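Local coordinates for hypothetical protein Atu2299 (PDB 2HLY) that is of unknown function but belongs to the DUF2026 family, grouped with the papain-like clan CA peptidases, so a related fold is likely, at residues A[50-55]-A[93-98]; A[6-11]-A[119-124]; A[89-94]-A[140-145]; A[39-44]-A[163-168]. All coordinates share one frame; numbering follows the deposited sequence. Where two conformers were deposited one is given.

Interaction 1: residues A[50-55]-A[93-98]; sequences YKVKAV and EADGWA
Val-52 turns CG1 anti to its own carbonyl carbon (chi1 -66°), and this methyl meets Asp-95 OD2 at 3.6 Å. The same torsion leaves CG2 between the backbone N and the carbonyl carbon, the branch nearer to Ala-94 CB. The two side chains, Val-52 and Asp-95, cross at about a right angle. The contact lies in an antiparallel four-stranded sheet, where the outer strand 54-58 runs beside the hairpin of strands 89-94 and 97-100. A type I' turn from Ala-94 to Trp-97 closes that hairpin, with Asp-95 and Gly-96 at its tip. Val-55 and Glu-93 form a hydrogen-bonded antiparallel pair. Val-55 N donates a hydrogen bond to Glu-93 O at 2.9 Å, and Glu-93 N returns a nearly straight bond to Val-55 O (174°). One step nearer the turn, the CB atoms of Ala-54 and Ala-94 touch at 3.7 Å. They point to the face of the sheet that helix 31-50 covers with Leu-46, while Val-55 and Glu-93 point to the other face. Ala-94 CA also makes a CA-H...O contact with Lys-53 O at 3.4 Å. Beyond this the backbones move apart toward Val-52 and Asp-95. A water links Lys-53 O to Asp-95 N. It donates to Lys-53 O at 2.6 Å and accepts from Asp-95 N at 2.9 Å.

Interaction 2: residues A[6-11]-A[119-124]; sequences MLIKQT and MFQRPL
Gln-121 reaches across to Met-6, Leu-7 and Ile-8 with its chain fully extended. From CB, its CG lies anti to the backbone N (chi1 178°), and the rest of the chain continues straight. CG passes the Trp-97 ring, 3.8 Å from its CE3. CD comes to 3.6 Å from Ile-8 O. Here the amide splits its work. OE1 accepts from Ile-8 N at 3.0 Å; that donor lies in the carbonyl plane, on a lone pair. Leu-7 N is also 3.0 Å from OE1, and Met-6 CB and Leu-7 CB crowd the same oxygen. NE2 donates to Ile-8 O at 2.9 Å, with the acceptor in the amide plane. NE2 also makes a weak hydrogen bond to Met-119 SD. Ile-8 CG1 packs 3.4 Å from Gln-121 NE2. One buried amide thus grips both the N-H and the C=O of Ile-8, much as a neighbouring strand would, and these two bonds fix its rotation. Beside it, Met-6 and Met-119 meet tip to tip, CE to CE at 3.8 Å. Met-119 CE also touches Gln-10 CB at 3.9 Å. The arrangement ties the N-terminal segment to an outer strand of the sheet. Lys-9 is the N-cap residue of helix 10-24. Ile-8 reaches Tyr-13 and Ile-16 of that helix and Leu-46 of helix 31-50, while strand 120-123 pairs with strand 97-100.

Interaction 3: residues A[89-94]-A[140-145]; sequences HCWVEA and FFYRSE
Trp-91 and Tyr-142 lie face to face. The five-membered ring of Trp-91 and the Tyr-142 ring have centroids 3.7 Å apart, and their planes are 12° from parallel. The two side chains slide past each other in opposite directions, which brings Tyr-142 CB over the six-membered ring, off its centre. The closest atoms include Trp-91 NE1 and Tyr-142 CD2 at 3.4 Å. The opposite face of Tyr-142 receives Phe-140 CD1 toward its rim. At the edge of Trp-91, NE1 donates to Glu-93 OE2 at 2.9 Å. This bond is almost straight (175°), and OE2 lies in the indole plane, so it holds the ring's rotation. Arg-143 O is 3.9 Å from Trp-91 CH2, also near the indole plane. Glu-93 OE1 forms a salt bridge with Lys-57, and Tyr-142 OH bonds Tyr-63 OH. The stack joins two antiparallel sheets: strand 89-94 of the four-stranded one and strand 140-144 of the three-stranded one, crossing at 102°. At the start of strand 89-94, His-89 NE2 hydrogen-bonds Asp-100 OD2, a pairing that recalls the active-site histidine of clan CA peptidases; no catalytic role is established here. Helix 31-50 packs on strand 89-94 through Cys-90 and Val-92.

Interaction 4: residues A[39-44]-A[163-168]; sequences STFGAF and GDMASV
Helix-to-helix packing joins helix 31-50 to helix 160-172. The two segments run at 46° to each other, with their axes 9.9 Å apart. Helix 31-50 is the long helix laid on the four-stranded sheet, and Ala-43 and Ser-39 touch strands 54-58 and 89-94. Phe-41 and Phe-44, one turn apart, turn instead toward helix 160-172, and Ala-166 lies between them. Phe-41 carries CG anti to its carbonyl carbon (chi1 -74°), whereas Phe-44 carries it anti to the backbone N. The Phe-41 ring takes Ala-166 over one face. Ala-166 CB stands 4.2 Å from the ring centroid and close to the ring normal, a CH-pi contact, and CA sits over the rim. The ring also touches backbone, with CZ 3.6 Å from Ala-166 N. Met-165 comes across obliquely. Its chain bends at chi2 and chi3, and CE ends 3.7 Å from Phe-41 CE2, the same distance at which Met-165 CB meets that carbon. Small Ala-166 lets both rings lie close to the helix backbone. No hydrogen bond links the segments. Ile-20 of helix 10-24 also touches Phe-41, and Leu-23 touches Met-165, so three helices meet here. Phe-44 CD2 lies 4.0 Å from Ala-166 CB, which stands off the ring plane. Its edge meets the carbonyl: Phe-44 CE2 is 3.5 Å from Ala-166 O, near the ring plane.

How the interactions relate
Interactions 1, 2 and 3 reach the four-stranded sheet, and interaction 4 lies beyond helix 31-50, which packs on it. Interactions 1 and 3 share strand 89-94. The first adds an outer strand by backbone bonds and a water near the surface. The third leans a second sheet on it through buried aromatic rings. Interaction 2 works at the other outer strand, where a buried amide, a buried methionine and a partly exposed one hold the N-terminal segment. It touches interaction 1 through the pairing of strands 97-100 and 120-123. Interaction 4 has no hydrogen bond between its helices; its rings pack on an alanine, a methionine and backbone atoms. Phe-41 and Met-165 are buried there, and Ser-167 is exposed.

Interaction 1: residues A[50-55]-A[93-98]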
loop_
_atom_site.group_PDB
_atom_site.type_symbol
_atom_site.label_atom_id
_atom_site.label_comp_id
_atom_site.label_asym_id
_atom_site.label_seq_id
_atom_site.Cartn_x
_atom_site.Cartn_y
_atom_site.Cartn_z
ATOM N N TYR A 50 -14.424 -1.756 -6.851
ATOM C CA TYR A 50 -15.250 -0.898 -5.980
ATOM C C TYR A 50 -15.815 0.320 -6.703
ATOM O O TYR A 50 -16.666 1.037 -6.152
ATOM C CB TYR A 50 -14.451 -0.447 -4.741
ATOM C CG TYR A 50 -14.139 -1.572 -3.793
ATOM C CD1 TYR A 50 -14.909 -1.766 -2.644
ATOM C CD2 TYR A 50 -13.089 -2.461 -4.046
ATOM C CE1 TYR A 50 -14.651 -2.818 -1.767
ATOM C CE2 TYR A 50 -12.815 -3.493 -3.181
ATOM C CZ TYR A 50 -13.595 -3.675 -2.032
ATOM O OH TYR A 50 -13.314 -4.720 -1.181
ATOM N N LYS A 51 -15.344 0.551 -7.933
ATOM C CA LYS A 51 -15.890 1.590 -8.817
ATOM C C LYS A 51 -15.782 2.957 -8.184
ATOM O O LYS A 51 -16.694 3.779 -8.286
ATOM C CB LYS A 51 -17.357 1.304 -9.183
ATOM C CG LYS A 51 -17.626 -0.130 -9.585
ATOM C CD LYS A 51 -16.863 -0.518 -10.826
ATOM C CE LYS A 51 -17.635 -0.137 -12.084
ATOM N NZ LYS A 51 -16.870 -0.514 -13.298
ATOM N N VAL A 52 -14.671 3.185 -7.503
ATOM C CA VAL A 52 -14.388 4.498 -6.953
ATOM C C VAL A 52 -13.178 5.066 -7.659
ATOM O O VAL A 52 -12.349 4.332 -8.187
ATOM C CB VAL A 52 -14.135 4.428 -5.433
ATOM C CG1 VAL A 52 -15.420 4.018 -4.702
ATOM C CG2 VAL A 52 -12.999 3.443 -5.121
ATOM N N LYS A 53 -13.078 6.387 -7.684
ATOM C CA LYS A 53 -11.844 6.990 -8.131
ATOM C C LYS A 53 -10.865 6.728 -6.999
ATOM O O LYS A 53 -11.180 6.906 -5.810
ATOM C CB LYS A 53 -12.013 8.480 -8.437
ATOM C CG LYS A 53 -12.468 8.757 -9.870
ATOM C CD LYS A 53 -13.941 8.434 -10.090
ATOM C CE LYS A 53 -14.438 8.996 -11.422
ATOM N NZ LYS A 53 -14.075 8.123 -12.585
ATOM N N ALA A 54 -9.732 6.164 -7.362
ATOM C CA ALA A 54 -8.678 5.888 -6.396
ATOM C C ALA A 54 -7.416 6.381 -7.055
ATOM O O ALA A 54 -7.117 6.018 -8.198
ATOM C CB ALA A 54 -8.587 4.401 -6.126
ATOM N N VAL A 55 -6.685 7.222 -6.338
ATOM C CA VAL A 55 -5.528 7.907 -6.909
ATOM C C VAL A 55 -4.314 7.587 -6.038
ATOM O O VAL A 55 -4.335 7.856 -4.843
ATOM C CB VAL A 55 -5.747 9.452 -6.940
ATOM C CG1 VAL A 55 -4.556 10.164 -7.570
ATOM C CG2 VAL A 55 -7.046 9.811 -7.706
ATOM N N GLU A 93 -5.498 7.627 -2.168
ATOM C CA GLU A 93 -6.615 8.464 -1.757
ATOM C C GLU A 93 -7.809 8.034 -2.593
ATOM O O GLU A 93 -7.754 8.068 -3.820
ATOM C CB GLU A 93 -6.268 9.931 -1.967
ATOM C CG GLU A 93 -5.091 10.325 -1.082
ATOM C CD GLU A 93 -4.815 11.808 -1.045
ATOM O OE1 GLU A 93 -5.563 12.581 -1.696
ATOM O OE2 GLU A 93 -3.832 12.178 -0.364
ATOM N N ALA A 94 -8.866 7.574 -1.929
ATOM C CA ALA A 94 -10.013 7.039 -2.662
ATOM C C ALA A 94 -11.302 7.377 -1.957
ATOM O O ALA A 94 -11.495 6.974 -0.816
ATOM C CB ALA A 94 -9.887 5.527 -2.804
ATOM N N ASP A 95 -12.187 8.107 -2.638
ATOM C CA ASP A 95 -13.519 8.390 -2.092
ATOM C C ASP A 95 -13.399 9.061 -0.719
ATOM O O ASP A 95 -14.244 8.844 0.169
ATOM C CB ASP A 95 -14.308 7.073 -1.971
ATOM C CG ASP A 95 -15.746 7.187 -2.455
ATOM O OD1 ASP A 95 -16.072 8.160 -3.166
ATOM O OD2 ASP A 95 -16.545 6.281 -2.128
ATOM N N GLY A 96 -12.340 9.855 -0.551
ATOM C CA GLY A 96 -12.066 10.573 0.694
ATOM C C GLY A 96 -11.195 9.811 1.686
ATOM O O GLY A 96 -10.632 10.423 2.604
ATOM N N TRP A 97 -11.053 8.501 1.488
ATOM C CA TRP A 97 -10.275 7.650 2.393
ATOM C C TRP A 97 -8.791 7.682 2.066
ATOM O O TRP A 97 -8.415 7.674 0.889
ATOM C CB TRP A 97 -10.758 6.175 2.334
ATOM C CG TRP A 97 -12.118 6.017 2.895
ATOM C CD1 TRP A 97 -13.310 6.159 2.227
ATOM C CD2 TRP A 97 -12.449 5.788 4.266
ATOM N NE1 TRP A 97 -14.364 5.982 3.106
ATOM C CE2 TRP A 97 -13.861 5.769 4.364
ATOM C CE3 TRP A 97 -11.692 5.572 5.419
ATOM C CZ2 TRP A 97 -14.526 5.555 5.582
ATOM C CZ3 TRP A 97 -12.361 5.365 6.630
ATOM C CH2 TRP A 97 -13.760 5.354 6.694
ATOM N N ALA A 98 -7.973 7.719 3.112
ATOM C CA ALA A 98 -6.530 7.449 2.999
ATOM C C ALA A 98 -6.353 5.966 3.280
ATOM O O ALA A 98 -6.746 5.464 4.355
ATOM C CB ALA A 98 -5.759 8.257 4.028
HETATM O O HOH W 1 -11.908 9.312 -5.260
#

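Interaction 2: residues A[6-11]-A[119-124]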
loop_
_atom_site.group_PDB
_atom_site.type_symbol
_atom_site.label_atom_id
_atom_site.label_comp_id
_atom_site.label_asym_id
_atom_site.label_seq_id
_atom_site.Cartn_x
_atom_site.Cartn_y
_atom_site.Cartn_z
ATOM N N MET A 6 -16.744 1.825 6.124
ATOM C CA MET A 6 -15.458 2.055 5.477
ATOM C C MET A 6 -15.538 1.754 3.974
ATOM O O MET A 6 -16.447 1.060 3.513
ATOM C CB MET A 6 -14.360 1.247 6.170
ATOM C CG MET A 6 -14.130 1.667 7.671
ATOM S SD MET A 6 -12.732 0.753 8.322
ATOM C CE MET A 6 -13.174 -0.938 7.907
ATOM N N LEU A 7 -14.584 2.267 3.210
ATOM C CA LEU A 7 -14.589 2.004 1.775
ATOM C C LEU A 7 -14.443 0.518 1.488
ATOM O O LEU A 7 -15.133 -0.030 0.624
ATOM C CB LEU A 7 -13.478 2.784 1.068
ATOM C CG LEU A 7 -13.312 2.462 -0.425
ATOM C CD1 LEU A 7 -14.569 2.800 -1.231
ATOM C CD2 LEU A 7 -12.078 3.137 -1.011
ATOM N N ILE A 8 -13.527 -0.123 2.203
ATOM C CA ILE A 8 -13.329 -1.559 2.059
ATOM C C ILE A 8 -13.326 -2.238 3.412
ATOM O O ILE A 8 -12.785 -1.701 4.399
ATOM C CB ILE A 8 -12.063 -1.909 1.256
ATOM C CG1 ILE A 8 -10.825 -1.365 1.927
ATOM C CG2 ILE A 8 -12.137 -1.315 -0.157
ATOM C CD1 ILE A 8 -9.500 -1.876 1.251
ATOM N N LYS A 9 -13.974 -3.401 3.471
ATOM C CA LYS A 9 -13.970 -4.193 4.695
ATOM C C LYS A 9 -12.529 -4.555 5.083
ATOM O O LYS A 9 -11.682 -4.774 4.211
ATOM C CB LYS A 9 -14.788 -5.475 4.522
ATOM C CG LYS A 9 -16.268 -5.264 4.413
ATOM C CD LYS A 9 -16.938 -6.618 4.411
ATOM C CE LYS A 9 -18.348 -6.558 3.894
ATOM N NZ LYS A 9 -18.765 -7.959 3.599
ATOM N N GLN A 10 -12.273 -4.644 6.388
ATOM C CA GLN A 10 -10.928 -5.003 6.878
ATOM C C GLN A 10 -10.430 -6.291 6.220
ATOM O O GLN A 10 -9.283 -6.383 5.762
ATOM C CB GLN A 10 -10.905 -5.111 8.410
ATOM C CG GLN A 10 -9.546 -5.541 8.926
ATOM C CD GLN A 10 -9.451 -5.570 10.436
ATOM O OE1 GLN A 10 -9.585 -4.536 11.097
ATOM N NE2 GLN A 10 -9.189 -6.745 10.985
ATOM N N THR A 11 -11.292 -7.299 6.163
ATOM C CA THR A 11 -10.852 -8.570 5.634
ATOM C C THR A 11 -10.438 -8.451 4.165
ATOM O O THR A 11 -9.483 -9.101 3.729
ATOM C CB THR A 11 -11.901 -9.684 5.872
ATOM O OG1 THR A 11 -11.274 -10.965 5.705
ATOM C CG2 THR A 11 -13.118 -9.517 4.960
ATOM N N MET A 119 -4.149 -2.974 9.596
ATOM C CA MET A 119 -4.714 -2.190 8.503
ATOM C C MET A 119 -4.545 -0.685 8.726
ATOM O O MET A 119 -4.771 -0.208 9.833
ATOM C CB MET A 119 -6.206 -2.490 8.375
ATOM C CG MET A 119 -6.913 -1.567 7.403
ATOM S SD MET A 119 -8.617 -1.967 7.029
ATOM C CE MET A 119 -9.434 -1.448 8.530
ATOM N N PHE A 120 -4.204 0.049 7.656
ATOM C CA PHE A 120 -4.358 1.511 7.671
ATOM C C PHE A 120 -5.383 1.970 6.628
ATOM O O PHE A 120 -5.139 1.926 5.428
ATOM C CB PHE A 120 -3.042 2.279 7.457
ATOM C CG PHE A 120 -3.220 3.743 7.683
ATOM C CD1 PHE A 120 -3.101 4.274 8.971
ATOM C CD2 PHE A 120 -3.619 4.577 6.631
ATOM C CE1 PHE A 120 -3.333 5.641 9.208
ATOM C CE2 PHE A 120 -3.882 5.936 6.863
ATOM C CZ PHE A 120 -3.720 6.461 8.155
ATOM N N GLN A 121 -6.536 2.414 7.125
ATOM C CA GLN A 121 -7.611 2.942 6.278
ATOM C C GLN A 121 -8.360 3.950 7.165
ATOM O O GLN A 121 -9.042 3.558 8.123
ATOM C CB GLN A 121 -8.547 1.809 5.838
ATOM C CG GLN A 121 -9.722 2.334 4.984
ATOM C CD GLN A 121 -10.756 1.297 4.581
ATOM O OE1 GLN A 121 -11.699 1.639 3.870
ATOM N NE2 GLN A 121 -10.586 0.042 5.019
ATOM N N ARG A 122 -8.194 5.237 6.854
ATOM C CA ARG A 122 -8.755 6.308 7.699
ATOM C C ARG A 122 -9.232 7.465 6.817
ATOM O O ARG A 122 -8.697 7.666 5.725
ATOM C CB ARG A 122 -7.711 6.823 8.700
ATOM C CG ARG A 122 -7.120 5.770 9.658
ATOM C CD ARG A 122 -6.450 6.421 10.884
ATOM N NE ARG A 122 -7.452 7.157 11.650
ATOM C CZ ARG A 122 -7.278 8.361 12.207
ATOM N NH1 ARG A 122 -6.108 9.008 12.132
ATOM N NH2 ARG A 122 -8.293 8.941 12.834
ATOM N N PRO A 123 -10.214 8.256 7.293
ATOM C CA PRO A 123 -10.658 9.379 6.466
ATOM C C PRO A 123 -9.534 10.405 6.278
ATOM O O PRO A 123 -8.829 10.726 7.228
ATOM C CB PRO A 123 -11.812 10.002 7.281
ATOM C CG PRO A 123 -12.260 8.903 8.227
ATOM C CD PRO A 123 -10.973 8.160 8.554
ATOM N N LEU A 124 -9.377 10.913 5.061
ATOM C CA LEU A 124 -8.390 11.979 4.842
ATOM C C LEU A 124 -8.690 13.194 5.717
ATOM O O LEU A 124 -7.775 13.913 6.156
ATOM C CB LEU A 124 -8.363 12.392 3.368
ATOM C CG LEU A 124 -7.506 11.528 2.451
ATOM C CD1 LEU A 124 -7.881 11.809 1.004
ATOM C CD2 LEU A 124 -6.038 11.818 2.691
#

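Interaction 3: residues A[89-94]-A[140-145]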
loop_
_atom_site.group_PDB
_atom_site.type_symbol
_atom_site.label_atom_id
_atom_site.label_comp_id
_atom_site.label_asym_id
_atom_site.label_seq_id
_atom_site.Cartn_x
_atom_site.Cartn_y
_atom_site.Cartn_z
ATOM N N HIS A 89 7.573 7.768 0.013
ATOM C CA HIS A 89 6.468 6.855 0.298
ATOM C C HIS A 89 5.202 7.212 -0.472
ATOM O O HIS A 89 4.921 8.389 -0.682
ATOM C CB HIS A 89 6.185 6.838 1.798
ATOM C CG HIS A 89 5.282 5.727 2.226
ATOM N ND1 HIS A 89 5.695 4.412 2.246
ATOM C CD2 HIS A 89 3.994 5.729 2.644
ATOM C CE1 HIS A 89 4.698 3.648 2.666
ATOM N NE2 HIS A 89 3.657 4.425 2.916
ATOM N N CYS A 90 4.463 6.186 -0.912
ATOM C CA CYS A 90 3.198 6.376 -1.626
ATOM C C CYS A 90 2.042 5.817 -0.822
ATOM O O CYS A 90 2.226 4.870 -0.041
ATOM C CB CYS A 90 3.222 5.641 -2.965
ATOM S SG CYS A 90 4.418 6.309 -4.118
ATOM N N TRP A 91 0.862 6.362 -1.068
ATOM C CA TRP A 91 -0.385 5.886 -0.443
ATOM C C TRP A 91 -1.516 6.020 -1.472
ATOM O O TRP A 91 -1.278 6.424 -2.617
ATOM C CB TRP A 91 -0.689 6.702 0.811
ATOM C CG TRP A 91 -0.845 8.157 0.547
ATOM C CD1 TRP A 91 -2.000 8.830 0.274
ATOM C CD2 TRP A 91 0.204 9.137 0.533
ATOM N NE1 TRP A 91 -1.741 10.165 0.091
ATOM C CE2 TRP A 91 -0.393 10.381 0.240
ATOM C CE3 TRP A 91 1.585 9.081 0.753
ATOM C CZ2 TRP A 91 0.346 11.567 0.155
ATOM C CZ3 TRP A 91 2.327 10.258 0.658
ATOM C CH2 TRP A 91 1.701 11.486 0.377
ATOM N N VAL A 92 -2.745 5.687 -1.071
ATOM C CA VAL A 92 -3.893 5.822 -1.966
ATOM C C VAL A 92 -4.897 6.773 -1.334
ATOM O O VAL A 92 -5.095 6.746 -0.115
ATOM C CB VAL A 92 -4.569 4.455 -2.207
ATOM C CG1 VAL A 92 -5.790 4.612 -3.103
ATOM C CG2 VAL A 92 -3.581 3.525 -2.874
ATOM N N GLU A 93 -5.498 7.627 -2.168
ATOM C CA GLU A 93 -6.615 8.464 -1.757
ATOM C C GLU A 93 -7.809 8.034 -2.593
ATOM O O GLU A 93 -7.754 8.068 -3.820
ATOM C CB GLU A 93 -6.268 9.931 -1.967
ATOM C CG GLU A 93 -5.091 10.325 -1.082
ATOM C CD GLU A 93 -4.815 11.808 -1.045
ATOM O OE1 GLU A 93 -5.563 12.581 -1.696
ATOM O OE2 GLU A 93 -3.832 12.178 -0.364
ATOM N N ALA A 94 -8.866 7.574 -1.929
ATOM C CA ALA A 94 -10.013 7.039 -2.662
ATOM C C ALA A 94 -11.302 7.377 -1.957
ATOM O O ALA A 94 -11.495 6.974 -0.816
ATOM C CB ALA A 94 -9.887 5.527 -2.804
ATOM N N PHE A 140 -1.880 10.384 11.369
ATOM C CA PHE A 140 -1.071 10.360 10.163
ATOM C C PHE A 140 -0.955 11.737 9.570
ATOM O O PHE A 140 -1.822 12.596 9.771
ATOM C CB PHE A 140 -1.645 9.400 9.112
ATOM C CG PHE A 140 -2.974 9.847 8.512
ATOM C CD1 PHE A 140 -3.029 10.294 7.201
ATOM C CD2 PHE A 140 -4.157 9.786 9.244
ATOM C CE1 PHE A 140 -4.251 10.693 6.622
ATOM C CE2 PHE A 140 -5.379 10.177 8.670
ATOM C CZ PHE A 140 -5.425 10.638 7.378
ATOM N N PHE A 141 0.146 11.948 8.859
ATOM C CA PHE A 141 0.330 13.194 8.138
ATOM C C PHE A 141 0.947 12.885 6.786
ATOM O O PHE A 141 1.931 12.144 6.701
ATOM C CB PHE A 141 1.207 14.183 8.919
ATOM C CG PHE A 141 1.517 15.422 8.135
ATOM C CD1 PHE A 141 0.548 16.412 7.959
ATOM C CD2 PHE A 141 2.771 15.579 7.534
ATOM C CE1 PHE A 141 0.828 17.552 7.188
ATOM C CE2 PHE A 141 3.062 16.719 6.776
ATOM C CZ PHE A 141 2.091 17.689 6.590
ATOM N N TYR A 142 0.371 13.482 5.750
ATOM C CA TYR A 142 0.859 13.350 4.375
ATOM C C TYR A 142 1.147 14.710 3.757
ATOM O O TYR A 142 0.357 15.662 3.924
ATOM C CB TYR A 142 -0.211 12.732 3.484
ATOM C CG TYR A 142 -0.621 11.315 3.753
ATOM C CD1 TYR A 142 0.255 10.380 4.313
ATOM C CD2 TYR A 142 -1.911 10.901 3.419
ATOM C CE1 TYR A 142 -0.148 9.040 4.517
ATOM C CE2 TYR A 142 -2.322 9.583 3.624
ATOM C CZ TYR A 142 -1.443 8.669 4.180
ATOM O OH TYR A 142 -1.849 7.363 4.343
ATOM N N ARG A 143 2.262 14.799 3.034
ATOM C CA ARG A 143 2.470 15.909 2.109
ATOM C C ARG A 143 2.747 15.347 0.737
ATOM O O ARG A 143 3.832 14.795 0.486
ATOM C CB ARG A 143 3.594 16.843 2.549
ATOM C CG ARG A 143 3.725 18.028 1.604
ATOM C CD ARG A 143 4.780 19.010 2.039
ATOM N NE ARG A 143 6.119 18.435 1.980
ATOM C CZ ARG A 143 6.914 18.303 3.039
ATOM N NH1 ARG A 143 6.507 18.716 4.234
ATOM N NH2 ARG A 143 8.120 17.766 2.906
ATOM N N SER A 144 1.762 15.497 -0.143
ATOM C CA SER A 144 1.912 15.103 -1.530
ATOM C C SER A 144 3.000 15.939 -2.203
ATOM O O SER A 144 3.029 17.161 -2.059
ATOM C CB SER A 144 0.591 15.267 -2.292
ATOM O OG SER A 144 0.761 14.844 -3.640
ATOM N N GLU A 145 3.867 15.255 -2.946
ATOM C CA GLU A 145 4.900 15.893 -3.759
ATOM C C GLU A 145 4.706 15.449 -5.208
ATOM O O GLU A 145 5.370 14.511 -5.678
ATOM C CB GLU A 145 6.274 15.514 -3.239
ATOM C CG GLU A 145 6.523 16.040 -1.836
ATOM C CD GLU A 145 6.937 17.508 -1.817
ATOM O OE1 GLU A 145 6.995 18.153 -2.900
ATOM O OE2 GLU A 145 7.218 18.016 -0.706
#

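Interaction 4: residues A[39-44]-A[163-168]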
loop_
_atom_site.group_PDB
_atom_site.type_symbol
_atom_site.label_atom_id
_atom_site.label_comp_id
_atom_site.label_asym_id
_atom_site.label_seq_id
_atom_site.Cartn_x
_atom_site.Cartn_y
_atom_site.Cartn_z
ATOM N N SER A 39 0.533 0.976 -3.706
ATOM C CA SER A 39 -0.392 2.087 -3.943
ATOM C C SER A 39 -1.023 2.081 -5.322
ATOM O O SER A 39 -2.224 2.345 -5.467
ATOM C CB SER A 39 0.302 3.408 -3.672
ATOM O OG SER A 39 0.650 3.462 -2.304
ATOM N N THR A 40 -0.226 1.787 -6.343
ATOM C CA THR A 40 -0.798 1.705 -7.708
ATOM C C THR A 40 -1.652 0.452 -7.922
ATOM O O THR A 40 -2.753 0.541 -8.498
ATOM C CB THR A 40 0.255 1.826 -8.801
ATOM O OG1 THR A 40 1.210 0.781 -8.655
ATOM C CG2 THR A 40 0.961 3.189 -8.729
ATOM N N PHE A 41 -1.170 -0.714 -7.462
ATOM C CA PHE A 41 -1.981 -1.935 -7.600
ATOM C C PHE A 41 -3.248 -1.859 -6.730
ATOM O O PHE A 41 -4.336 -2.307 -7.147
ATOM C CB PHE A 41 -1.177 -3.188 -7.237
ATOM C CG PHE A 41 -0.156 -3.603 -8.275
ATOM C CD1 PHE A 41 0.476 -2.676 -9.103
ATOM C CD2 PHE A 41 0.177 -4.946 -8.406
ATOM C CE1 PHE A 41 1.430 -3.090 -10.052
ATOM C CE2 PHE A 41 1.116 -5.356 -9.339
ATOM C CZ PHE A 41 1.754 -4.417 -10.152
ATOM N N GLY A 42 -3.111 -1.320 -5.511
ATOM C CA GLY A 42 -4.278 -1.103 -4.642
ATOM C C GLY A 42 -5.312 -0.194 -5.290
ATOM O O GLY A 42 -6.506 -0.515 -5.336
ATOM N N ALA A 43 -4.850 0.937 -5.814
ATOM C CA ALA A 43 -5.727 1.867 -6.521
ATOM C C ALA A 43 -6.427 1.188 -7.699
ATOM O O ALA A 43 -7.628 1.378 -7.907
ATOM C CB ALA A 43 -4.943 3.076 -6.983
ATOM N N PHE A 44 -5.684 0.373 -8.442
ATOM C CA PHE A 44 -6.263 -0.317 -9.601
ATOM C C PHE A 44 -7.364 -1.276 -9.161
ATOM O O PHE A 44 -8.452 -1.322 -9.751
ATOM C CB PHE A 44 -5.171 -1.058 -10.364
ATOM C CG PHE A 44 -5.649 -1.701 -11.642
ATOM C CD1 PHE A 44 -6.301 -0.951 -12.626
ATOM C CD2 PHE A 44 -5.417 -3.057 -11.871
ATOM C CE1 PHE A 44 -6.743 -1.568 -13.818
ATOM C CE2 PHE A 44 -5.854 -3.667 -13.051
ATOM C CZ PHE A 44 -6.509 -2.925 -14.013
ATOM N N GLY A 163 2.306 -3.691 -15.797
ATOM C CA GLY A 163 0.890 -3.760 -16.187
ATOM C C GLY A 163 0.377 -5.192 -16.177
ATOM O O GLY A 163 -0.759 -5.458 -15.769
ATOM N N ASP A 164 1.222 -6.132 -16.606
ATOM C CA ASP A 164 0.844 -7.546 -16.566
ATOM C C ASP A 164 0.564 -7.988 -15.132
ATOM O O ASP A 164 -0.429 -8.678 -14.887
ATOM C CB ASP A 164 1.941 -8.424 -17.150
ATOM C CG ASP A 164 2.051 -8.315 -18.658
ATOM O OD1 ASP A 164 1.166 -7.689 -19.292
ATOM O OD2 ASP A 164 3.038 -8.885 -19.198
ATOM N N MET A 165 1.428 -7.580 -14.196
ATOM C CA MET A 165 1.251 -7.965 -12.793
ATOM C C MET A 165 -0.010 -7.320 -12.216
ATOM O O MET A 165 -0.714 -7.943 -11.429
ATOM C CB MET A 165 2.473 -7.608 -11.932
ATOM C CG MET A 165 3.685 -8.504 -12.132
ATOM S SD MET A 165 4.681 -8.758 -10.613
ATOM C CE MET A 165 4.187 -7.380 -9.592
ATOM N N ALA A 166 -0.296 -6.077 -12.612
ATOM C CA ALA A 166 -1.513 -5.394 -12.136
ATOM C C ALA A 166 -2.773 -6.135 -12.586
ATOM O O ALA A 166 -3.764 -6.262 -11.834
ATOM C CB ALA A 166 -1.550 -3.977 -12.642
ATOM N N SER A 167 -2.744 -6.598 -13.832
ATOM C CA SER A 167 -3.851 -7.389 -14.358
ATOM C C SER A 167 -4.040 -8.641 -13.498
ATOM O O SER A 167 -5.157 -8.964 -13.094
ATOM C CB SER A 167 -3.595 -7.757 -15.822
ATOM O OG SER A 167 -4.619 -8.608 -16.326
ATOM N N VAL A 168 -2.937 -9.322 -13.188
ATOM C CA VAL A 168 -3.017 -10.529 -12.361
ATOM C C VAL A 168 -3.631 -10.199 -10.995
ATOM O O VAL A 168 -4.523 -10.916 -10.518
ATOM C CB VAL A 168 -1.636 -11.222 -12.206
ATOM C CG1 VAL A 168 -1.714 -12.383 -11.202
ATOM C CG2 VAL A 168 -1.138 -11.703 -13.579
#